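Local atomic coordinates of glycosyl hydrolase, family 31/fibronectin type III domain protein (Clostridium perfringens, PDB entry 4LKS), a protein that binds galactose through a family 32 carbohydrate-binding module, a calcium-containing beta-sandwich that probably directs the glycoside hydrolase to galactose-bearing glycans. Residues L26-K40 against V44-Y56. Residues are numbered along the deposited sequence; the frame is centred on the assembly and turned at random.
Sequences LEAIYATSEADRDYK and VDGDENTIWHSAY. With CA (calcium ion), chain C; GAL (beta-D-galactopyranose), chain D.
A chi1 of 164° swings the Trp52 indole away from its own amide nitrogen and up to Ser33, whose O accepts from Trp52 NE1 at 2.9 Å; the acceptor lies in the ring plane and the donor in the carbonyl plane, which helps to fix the rotation of the ring. Ala31 CB packs obliquely against the same indole. Ser33 OG, held between backbone N and carbonyl carbon (chi1 62°), takes the N-H of Ala55 at 2.9 Å, nearly straight at 173°. Two backbone bonds then bracket the type II' turn from Ala35 to Asp38: Ala35 N to His53 O (2.8 Å) and His53 N to Asp38 O (3.0 Å).

The same turn borders the galactose pocket, because Asp36 and Ala35 touch Tyr56. Tyr56 OH donates to the syn lone pair of Asp36 OD2 (2.7 Å), which meets the phenol at its edge, while Ala35 CB touches Tyr56 CE2 at 3.5 Å. The sugar's C5 sits over the centre of one Tyr56 face, a CH-pi arrangement. His53 ND1 donates in plane to Ser54 O, orienting the imidazole whose NE2 hydrogen-bonds galactose O4 (2.7 Å). Within 44-56, Asp45, Asp47 and Thr50 bind the calcium ion, completed by Asn42 and Ala160.

Val44 packs on Leu26 and on Ile68 of strand 64-70. Strand 26-31 edges the five-stranded sheet beside 64-70, and 52-53 edges the four-stranded one beside 158-166; Ala31 against Trp52 therefore joins the edge strands of the two sheets.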
ATOM      1  N   LEU A  26      -9.475  -9.481  -1.955  1.00 11.14           N
ATOM      2  CA  LEU A  26      -8.127  -9.231  -1.444  1.00 12.88           C
ATOM      3  C   LEU A  26      -7.922  -9.839  -0.063  1.00 11.38           C
ATOM      4  O   LEU A  26      -8.825  -9.813   0.777  1.00 12.56           O
ATOM      5  CB  LEU A  26      -7.880  -7.720  -1.326  1.00 11.42           C
ATOM      6  CG  LEU A  26      -8.203  -6.849  -2.536  1.00 13.51           C
ATOM      7  CD1 LEU A  26      -7.894  -5.387  -2.217  1.00 14.90           C
ATOM      8  CD2 LEU A  26      -7.429  -7.317  -3.751  1.00 13.03           C
ATOM      9  N   GLU A  27      -6.718 -10.340   0.185  1.00 10.47           N
ATOM     10  CA  GLU A  27      -6.346 -10.871   1.490  1.00 10.67           C
ATOM     11  C   GLU A  27      -4.905 -10.481   1.815  1.00 10.89           C
ATOM     12  O   GLU A  27      -3.972 -10.840   1.077  1.00 11.60           O
ATOM     13  CB  GLU A  27      -6.492 -12.398   1.521  1.00 12.04           C
ATOM     14  CG  GLU A  27      -6.148 -12.987   2.883  1.00 12.65           C
ATOM     15  CD  GLU A  27      -6.056 -14.510   2.899  1.00 17.11           C
ATOM     16  OE1 GLU A  27      -6.155 -15.150   1.832  1.00 21.04           O
ATOM     17  OE2 GLU A  27      -5.860 -15.062   4.006  1.00 23.91           O
ATOM     18  N   ALA A  28      -4.706  -9.764   2.918  1.00  9.81           N
ATOM     19  CA  ALA A  28      -3.345  -9.476   3.368  1.00  9.14           C
ATOM     20  C   ALA A  28      -2.779 -10.730   4.018  1.00 11.91           C
ATOM     21  O   ALA A  28      -3.293 -11.190   5.043  1.00 13.40           O
ATOM     22  CB  ALA A  28      -3.322  -8.305   4.347  1.00  9.45           C
ATOM     23  N   ILE A  29      -1.729 -11.288   3.430  1.00  9.51           N
ATOM     24  CA  ILE A  29      -1.207 -12.559   3.926  1.00 12.28           C
ATOM     25  C   ILE A  29       0.098 -12.431   4.694  1.00 14.11           C
ATOM     26  O   ILE A  29       0.506 -13.364   5.385  1.00 14.18           O
ATOM     27  CB  ILE A  29      -1.051 -13.604   2.803  1.00 11.07           C
ATOM     28  CG1 ILE A  29      -0.051 -13.130   1.747  1.00 11.83           C
ATOM     29  CG2 ILE A  29      -2.403 -13.940   2.185  1.00 13.00           C
ATOM     30  CD1 ILE A  29       0.466 -14.265   0.880  1.00 13.02           C
ATOM     31  N   TYR A  30       0.750 -11.279   4.595  1.00 11.02           N
ATOM     32  CA  TYR A  30       2.013 -11.063   5.294  1.00 10.25           C
ATOM     33  C   TYR A  30       2.318  -9.580   5.434  1.00 13.65           C
ATOM     34  O   TYR A  30       1.983  -8.786   4.560  1.00 11.55           O
ATOM     35  CB  TYR A  30       3.156 -11.755   4.535  1.00 14.89           C
ATOM     36  CG  TYR A  30       4.527 -11.440   5.071  1.00 21.21           C
ATOM     37  CD1 TYR A  30       5.085 -12.179   6.105  1.00 34.02           C
ATOM     38  CD2 TYR A  30       5.265 -10.392   4.544  1.00 20.18           C
ATOM     39  CE1 TYR A  30       6.346 -11.870   6.593  1.00 32.76           C
ATOM     40  CE2 TYR A  30       6.511 -10.076   5.024  1.00 34.18           C
ATOM     41  CZ  TYR A  30       7.050 -10.817   6.042  1.00 29.72           C
ATOM     42  OH  TYR A  30       8.302 -10.495   6.511  1.00 38.22           O
ATOM     43  N   ALA A  31       2.962  -9.205   6.532  1.00 10.88           N
ATOM     44  CA  ALA A  31       3.585  -7.902   6.647  1.00 11.43           C
ATOM     45  C   ALA A  31       4.817  -8.036   7.518  1.00 12.32           C
ATOM     46  O   ALA A  31       4.882  -8.919   8.375  1.00 12.87           O
ATOM     47  CB  ALA A  31       2.622  -6.879   7.243  1.00 11.93           C
ATOM     48  N   THR A  32       5.783  -7.153   7.305  1.00 10.80           N
ATOM     49  CA  THR A  32       7.039  -7.209   8.051  1.00 11.80           C
ATOM     50  C   THR A  32       6.770  -7.146   9.550  1.00 12.88           C
ATOM     51  O   THR A  32       7.368  -7.889  10.347  1.00 14.34           O
ATOM     52  CB  THR A  32       7.927  -6.041   7.679  1.00 11.83           C
ATOM     53  OG1 THR A  32       8.064  -5.975   6.251  1.00 12.47           O
ATOM     54  CG2 THR A  32       9.295  -6.201   8.316  1.00 13.94           C
ATOM     55  N   SER A  33       5.863  -6.257   9.930  1.00 10.41           N
ATOM     56  CA  SER A  33       5.477  -6.114  11.321  1.00 12.88           C
ATOM     57  C   SER A  33       4.126  -5.424  11.394  1.00 12.98           C
ATOM     58  O   SER A  33       3.643  -4.882  10.388  1.00 11.50           O
ATOM     59  CB  SER A  33       6.533  -5.331  12.095  1.00 12.79           C
ATOM     60  OG  SER A  33       6.700  -4.019  11.598  1.00 12.17           O
ATOM     61  N   GLU A  34       3.524  -5.454  12.579  1.00 13.42           N
ATOM     62  CA  GLU A  34       2.225  -4.847  12.831  1.00 12.64           C
ATOM     63  C   GLU A  34       2.268  -4.265  14.239  1.00 16.92           C
ATOM     64  O   GLU A  34       2.838  -4.869  15.145  1.00 25.21           O
ATOM     65  CB  GLU A  34       1.114  -5.898  12.740  1.00 12.83           C
ATOM     66  CG  GLU A  34       0.955  -6.555  11.368  1.00 14.76           C
ATOM     67  CD  GLU A  34       0.186  -7.856  11.443  1.00 18.38           C
ATOM     68  OE1 GLU A  34       0.767  -8.865  11.902  1.00 24.76           O
ATOM     69  OE2 GLU A  34      -1.004  -7.877  11.066  1.00 12.92           O
ATOM     70  N   ALA A  35       1.677  -3.090  14.418  1.00 11.72           N
ATOM     71  CA  ALA A  35       1.625  -2.440  15.727  1.00 14.11           C
ATOM     72  C   ALA A  35       0.205  -2.418  16.248  1.00 20.11           C
ATOM     73  O   ALA A  35      -0.740  -2.295  15.471  1.00 14.14           O
ATOM     74  CB  ALA A  35       2.135  -1.029  15.631  1.00 14.14           C
ATOM     75  N   ASP A  36       0.064  -2.513  17.567  1.00 16.25           N
ATOM     76  CA  ASP A  36      -1.219  -2.255  18.218  1.00 13.53           C
ATOM     77  C   ASP A  36      -2.307  -3.159  17.637  1.00 12.60           C
ATOM     78  O   ASP A  36      -2.103  -4.369  17.535  1.00 16.48           O
ATOM     79  CB  ASP A  36      -1.560  -0.769  18.094  1.00 16.41           C
ATOM     80  CG  ASP A  36      -0.463   0.122  18.636  1.00 19.95           C
ATOM     81  OD1 ASP A  36       0.207  -0.297  19.607  1.00 22.02           O
ATOM     82  OD2 ASP A  36      -0.271   1.236  18.108  1.00 20.78           O
ATOM     83  N   ARG A  37      -3.449  -2.590  17.247  1.00 14.30           N
ATOM     84  CA  ARG A  37      -4.473  -3.382  16.557  1.00 14.22           C
ATOM     85  C   ARG A  37      -4.548  -3.018  15.078  1.00 10.78           C
ATOM     86  O   ARG A  37      -5.544  -3.282  14.400  1.00 13.20           O
ATOM     87  CB  ARG A  37      -5.844  -3.241  17.219  1.00 17.24           C
ATOM     88  CG  ARG A  37      -5.862  -3.718  18.660  1.00 21.32           C
ATOM     89  CD  ARG A  37      -7.265  -3.673  19.244  1.00 19.55           C
ATOM     90  NE  ARG A  37      -7.228  -3.763  20.701  1.00 23.08           N
ATOM     91  CZ  ARG A  37      -6.995  -2.724  21.496  1.00 21.75           C
ATOM     92  NH1 ARG A  37      -6.801  -1.519  20.978  1.00 25.49           N
ATOM     93  NH2 ARG A  37      -6.972  -2.886  22.815  1.00 28.40           N
ATOM     94  N   ASP A  38      -3.459  -2.437  14.585  1.00 11.32           N
ATOM     95  CA  ASP A  38      -3.390  -1.987  13.200  1.00 13.75           C
ATOM     96  C   ASP A  38      -2.852  -3.093  12.299  1.00  9.53           C
ATOM     97  O   ASP A  38      -1.760  -2.993  11.711  1.00 11.13           O
ATOM     98  CB  ASP A  38      -2.574  -0.702  13.115  1.00 13.52           C
ATOM     99  CG  ASP A  38      -3.227   0.443  13.867  1.00 12.85           C
ATOM    100  OD1 ASP A  38      -4.459   0.395  14.094  1.00 12.99           O
ATOM    101  OD2 ASP A  38      -2.512   1.397  14.221  1.00 13.94           O
ATOM    102  N   TYR A  39      -3.654  -4.144  12.181  1.00  9.06           N
ATOM    103  CA  TYR A  39      -3.249  -5.381  11.535  1.00  9.38           C
ATOM    104  C   TYR A  39      -3.173  -5.247  10.018  1.00 10.17           C
ATOM    105  O   TYR A  39      -3.809  -4.372   9.423  1.00 10.91           O
ATOM    106  CB  TYR A  39      -4.219  -6.507  11.904  1.00 12.16           C
ATOM    107  CG  TYR A  39      -4.387  -6.684  13.396  1.00 16.46           C
ATOM    108  CD1 TYR A  39      -3.296  -6.961  14.204  1.00 19.03           C
ATOM    109  CD2 TYR A  39      -5.639  -6.583  13.987  1.00 19.44           C
ATOM    110  CE1 TYR A  39      -3.442  -7.123  15.576  1.00 18.48           C
ATOM    111  CE2 TYR A  39      -5.794  -6.748  15.355  1.00 23.25           C
ATOM    112  CZ  TYR A  39      -4.688  -7.016  16.135  1.00 24.33           C
ATOM    113  OH  TYR A  39      -4.819  -7.183  17.496  1.00 28.50           O
ATOM    114  N   LYS A  40      -2.398  -6.137   9.399  1.00 10.03           N
ATOM    115  CA  LYS A  40      -2.228  -6.138   7.953  1.00 10.38           C
ATOM    116  C   LYS A  40      -3.559  -6.204   7.189  1.00 10.52           C
ATOM    117  O   LYS A  40      -3.710  -5.571   6.132  1.00 10.58           O
ATOM    118  CB  LYS A  40      -1.283  -7.273   7.533  1.00  9.10           C
ATOM    119  CG  LYS A  40      -1.779  -8.678   7.833  1.00 11.08           C
ATOM    120  CD  LYS A  40      -0.641  -9.690   7.644  1.00 11.82           C
ATOM    121  CE  LYS A  40      -1.152 -11.120   7.643  1.00 14.94           C
ATOM    122  NZ  LYS A  40      -1.689 -11.546   8.977  1.00 18.49           N
ATOM    123  N   VAL A  44      -6.653  -3.829   3.463  1.00  9.19           N
ATOM    124  CA  VAL A  44      -7.426  -4.185   2.268  1.00  8.86           C
ATOM    125  C   VAL A  44      -8.850  -4.565   2.621  1.00  9.15           C
ATOM    126  O   VAL A  44      -9.460  -5.423   1.978  1.00 10.48           O
ATOM    127  CB  VAL A  44      -6.754  -5.293   1.423  1.00  8.77           C
ATOM    128  CG1 VAL A  44      -5.537  -4.742   0.675  1.00 11.09           C
ATOM    129  CG2 VAL A  44      -6.366  -6.478   2.293  1.00 10.70           C
ATOM    130  N   ASP A  45      -9.391  -3.901   3.639  1.00 10.23           N
ATOM    131  CA  ASP A  45     -10.748  -4.209   4.096  1.00 10.40           C
ATOM    132  C   ASP A  45     -11.815  -3.243   3.568  1.00 10.31           C
ATOM    133  O   ASP A  45     -12.978  -3.280   4.009  1.00 14.04           O
ATOM    134  CB  ASP A  45     -10.802  -4.284   5.628  1.00 11.00           C
ATOM    135  CG  ASP A  45     -10.454  -2.969   6.298  1.00 10.36           C
ATOM    136  OD1 ASP A  45     -10.110  -1.982   5.605  1.00  9.00           O
ATOM    137  OD2 ASP A  45     -10.534  -2.928   7.550  1.00 11.23           O
ATOM    138  N   GLY A  46     -11.434  -2.384   2.625  1.00  9.85           N
ATOM    139  CA  GLY A  46     -12.370  -1.422   2.057  1.00 11.94           C
ATOM    140  C   GLY A  46     -12.811  -0.325   3.019  1.00 10.98           C
ATOM    141  O   GLY A  46     -13.762   0.419   2.726  1.00 14.70           O
ATOM    142  N   ASP A  47     -12.118  -0.208   4.147  1.00 10.84           N
ATOM    143  CA  ASP A  47     -12.503   0.710   5.221  1.00 10.74           C
ATOM    144  C   ASP A  47     -11.449   1.795   5.418  1.00 10.64           C
ATOM    145  O   ASP A  47     -10.286   1.505   5.771  1.00 10.93           O
ATOM    146  CB  ASP A  47     -12.689  -0.096   6.503  1.00  9.21           C
ATOM    147  CG  ASP A  47     -13.387   0.664   7.594  1.00 11.04           C
ATOM    148  OD1 ASP A  47     -13.496   1.911   7.534  1.00 11.05           O
ATOM    149  OD2 ASP A  47     -13.833  -0.022   8.531  1.00 10.26           O
ATOM    150  N   GLU A  48     -11.838   3.050   5.196  1.00 10.46           N
ATOM    151  CA  GLU A  48     -10.897   4.162   5.298  1.00 11.25           C
ATOM    152  C   GLU A  48     -10.459   4.441   6.735  1.00 11.09           C
ATOM    153  O   GLU A  48      -9.449   5.106   6.959  1.00 14.37           O
ATOM    154  CB  GLU A  48     -11.499   5.439   4.698  1.00 12.50           C
ATOM    155  CG  GLU A  48     -12.089   5.266   3.312  1.00 13.40           C
ATOM    156  CD  GLU A  48     -13.547   4.796   3.316  1.00 18.80           C
ATOM    157  OE1 GLU A  48     -14.046   4.291   4.355  1.00 15.16           O
ATOM    158  OE2 GLU A  48     -14.196   4.937   2.254  1.00 22.25           O
ATOM    159  N   ASN A  49     -11.206   3.916   7.703  1.00 10.12           N
ATOM    160  CA  ASN A  49     -10.948   4.211   9.113  1.00  9.87           C
ATOM    161  C   ASN A  49     -10.021   3.238   9.822  1.00 12.29           C
ATOM    162  O   ASN A  49      -9.627   3.470  10.965  1.00 14.74           O
ATOM    163  CB  ASN A  49     -12.262   4.308   9.894  1.00 11.87           C
ATOM    164  CG  ASN A  49     -13.012   5.572   9.577  1.00 13.46           C
ATOM    165  OD1 ASN A  49     -12.401   6.627   9.412  1.00 15.58           O
ATOM    166  ND2 ASN A  49     -14.337   5.472   9.450  1.00 14.24           N
ATOM    167  N   THR A  50      -9.688   2.144   9.155  1.00 11.11           N
ATOM    168  CA  THR A  50      -8.798   1.156   9.739  1.00 10.58           C
ATOM    169  C   THR A  50      -7.473   1.205   8.991  1.00 11.61           C
ATOM    170  O   THR A  50      -7.435   1.502   7.798  1.00 12.44           O
ATOM    171  CB  THR A  50      -9.379  -0.260   9.633  1.00 10.55           C
ATOM    172  OG1 THR A  50      -9.566  -0.584   8.254  1.00 11.35           O
ATOM    173  CG2 THR A  50     -10.732  -0.355  10.365  1.00 12.06           C
ATOM    174  N   ILE A  51      -6.381   0.915   9.686  1.00  9.99           N
ATOM    175  CA  ILE A  51      -5.076   0.945   9.041  1.00 11.29           C
ATOM    176  C   ILE A  51      -4.217  -0.242   9.404  1.00 10.27           C
ATOM    177  O   ILE A  51      -4.354  -0.818  10.486  1.00  9.98           O
ATOM    178  CB  ILE A  51      -4.268   2.211   9.396  1.00 10.52           C
ATOM    179  CG1 ILE A  51      -3.932   2.248  10.890  1.00 10.70           C
ATOM    180  CG2 ILE A  51      -5.012   3.472   8.965  1.00 12.97           C
ATOM    181  CD1 ILE A  51      -3.007   3.389  11.272  1.00 13.65           C
ATOM    182  N   TRP A  52      -3.345  -0.622   8.478  1.00  9.55           N
ATOM    183  CA  TRP A  52      -2.161  -1.391   8.843  1.00  8.13           C
ATOM    184  C   TRP A  52      -1.100  -0.384   9.260  1.00  8.73           C
ATOM    185  O   TRP A  52      -0.954   0.659   8.618  1.00  8.71           O
ATOM    186  CB  TRP A  52      -1.655  -2.215   7.655  1.00  9.73           C
ATOM    187  CG  TRP A  52      -0.248  -2.709   7.866  1.00  9.34           C
ATOM    188  CD1 TRP A  52       0.190  -3.520   8.872  1.00 10.35           C
ATOM    189  CD2 TRP A  52       0.902  -2.415   7.058  1.00  9.14           C
ATOM    190  NE1 TRP A  52       1.539  -3.747   8.748  1.00 10.56           N
ATOM    191  CE2 TRP A  52       2.001  -3.087   7.640  1.00 10.15           C
ATOM    192  CE3 TRP A  52       1.110  -1.655   5.900  1.00  9.28           C
ATOM    193  CZ2 TRP A  52       3.295  -3.020   7.103  1.00  9.69           C
ATOM    194  CZ3 TRP A  52       2.402  -1.595   5.360  1.00 11.56           C
ATOM    195  CH2 TRP A  52       3.471  -2.273   5.965  1.00 11.43           C
ATOM    196  N   HIS A  53      -0.369  -0.685  10.333  1.00  8.95           N
ATOM    197  CA  HIS A  53       0.737   0.154  10.783  1.00  8.27           C
ATOM    198  C   HIS A  53       1.858  -0.775  11.211  1.00  9.62           C
ATOM    199  O   HIS A  53       1.622  -1.741  11.939  1.00 12.00           O
ATOM    200  CB  HIS A  53       0.282   1.018  11.971  1.00 10.31           C
ATOM    201  CG  HIS A  53       1.176   2.180  12.284  1.00 11.19           C
ATOM    202  ND1 HIS A  53       2.491   2.041  12.673  1.00 13.00           N
ATOM    203  CD2 HIS A  53       0.917   3.513  12.322  1.00 10.97           C
ATOM    204  CE1 HIS A  53       3.012   3.234  12.912  1.00 13.08           C
ATOM    205  NE2 HIS A  53       2.072   4.141  12.713  1.00 14.13           N
ATOM    206  N   SER A  54       3.070  -0.512  10.733  1.00 10.92           N
ATOM    207  CA  SER A  54       4.207  -1.348  11.089  1.00 11.41           C
ATOM    208  C   SER A  54       4.686  -0.980  12.498  1.00 13.58           C
ATOM    209  O   SER A  54       4.269   0.040  13.065  1.00 12.74           O
ATOM    210  CB  SER A  54       5.333  -1.226  10.038  1.00 10.40           C
ATOM    211  OG  SER A  54       5.909   0.068   9.992  1.00 10.91           O
ATOM    212  N   ALA A  55       5.550  -1.815  13.060  1.00 14.09           N
ATOM    213  CA  ALA A  55       6.030  -1.604  14.430  1.00 14.47           C
ATOM    214  C   ALA A  55       6.833  -0.312  14.547  1.00 13.47           C
ATOM    215  O   ALA A  55       7.491   0.111  13.596  1.00 17.15           O
ATOM    216  CB  ALA A  55       6.843  -2.803  14.899  1.00 14.97           C
ATOM    217  N   TYR A  56       6.779   0.325  15.719  1.00 13.71           N
ATOM    218  CA  TYR A  56       7.399   1.638  15.878  1.00 14.01           C
ATOM    219  C   TYR A  56       8.209   1.778  17.162  1.00 21.94           C
ATOM    220  O   TYR A  56       8.362   2.880  17.696  1.00 23.17           O
ATOM    221  CB  TYR A  56       6.366   2.766  15.764  1.00 15.89           C
ATOM    222  CG  TYR A  56       5.178   2.678  16.697  1.00 18.08           C
ATOM    223  CD1 TYR A  56       5.229   3.213  17.979  1.00 18.78           C
ATOM    224  CD2 TYR A  56       3.990   2.100  16.278  1.00 15.51           C
ATOM    225  CE1 TYR A  56       4.136   3.154  18.822  1.00 21.69           C
ATOM    226  CE2 TYR A  56       2.897   2.033  17.107  1.00 18.03           C
ATOM    227  CZ  TYR A  56       2.973   2.555  18.380  1.00 18.68           C
ATOM    228  OH  TYR A  56       1.867   2.484  19.196  1.00 20.25           O
TER
HETATM  229 CA    CA C 201      -8.605  -0.024   6.067  0.63  9.62          CA
HETATM  230  C1  GAL D 202       1.119   7.376  17.733  1.00 39.53           C
HETATM  231  C2  GAL D 202       0.100   6.726  16.776  1.00 29.99           C
HETATM  232  C3  GAL D 202       0.523   5.307  16.427  1.00 25.64           C
HETATM  233  C4  GAL D 202       1.939   5.333  15.827  1.00 21.98           C
HETATM  234  C5  GAL D 202       2.880   5.981  16.821  1.00 23.07           C
HETATM  235  C6  GAL D 202       4.303   6.167  16.290  1.00 27.58           C
HETATM  236  O1  GAL D 202       0.802   8.722  17.963  1.00 43.90           O
HETATM  237  O2  GAL D 202      -1.214   6.652  17.341  1.00 29.57           O
HETATM  238  O3  GAL D 202      -0.358   4.749  15.455  1.00 20.30           O
HETATM  239  O4  GAL D 202       1.942   6.106  14.628  1.00 19.41           O
HETATM  240  O5  GAL D 202       2.427   7.314  17.164  1.00 26.40           O
HETATM  241  O6  GAL D 202       5.159   6.719  17.284  1.00 31.63           O
HETATM  242  O   HOH W   1      -6.726   0.620  12.639  1.00 15.37           O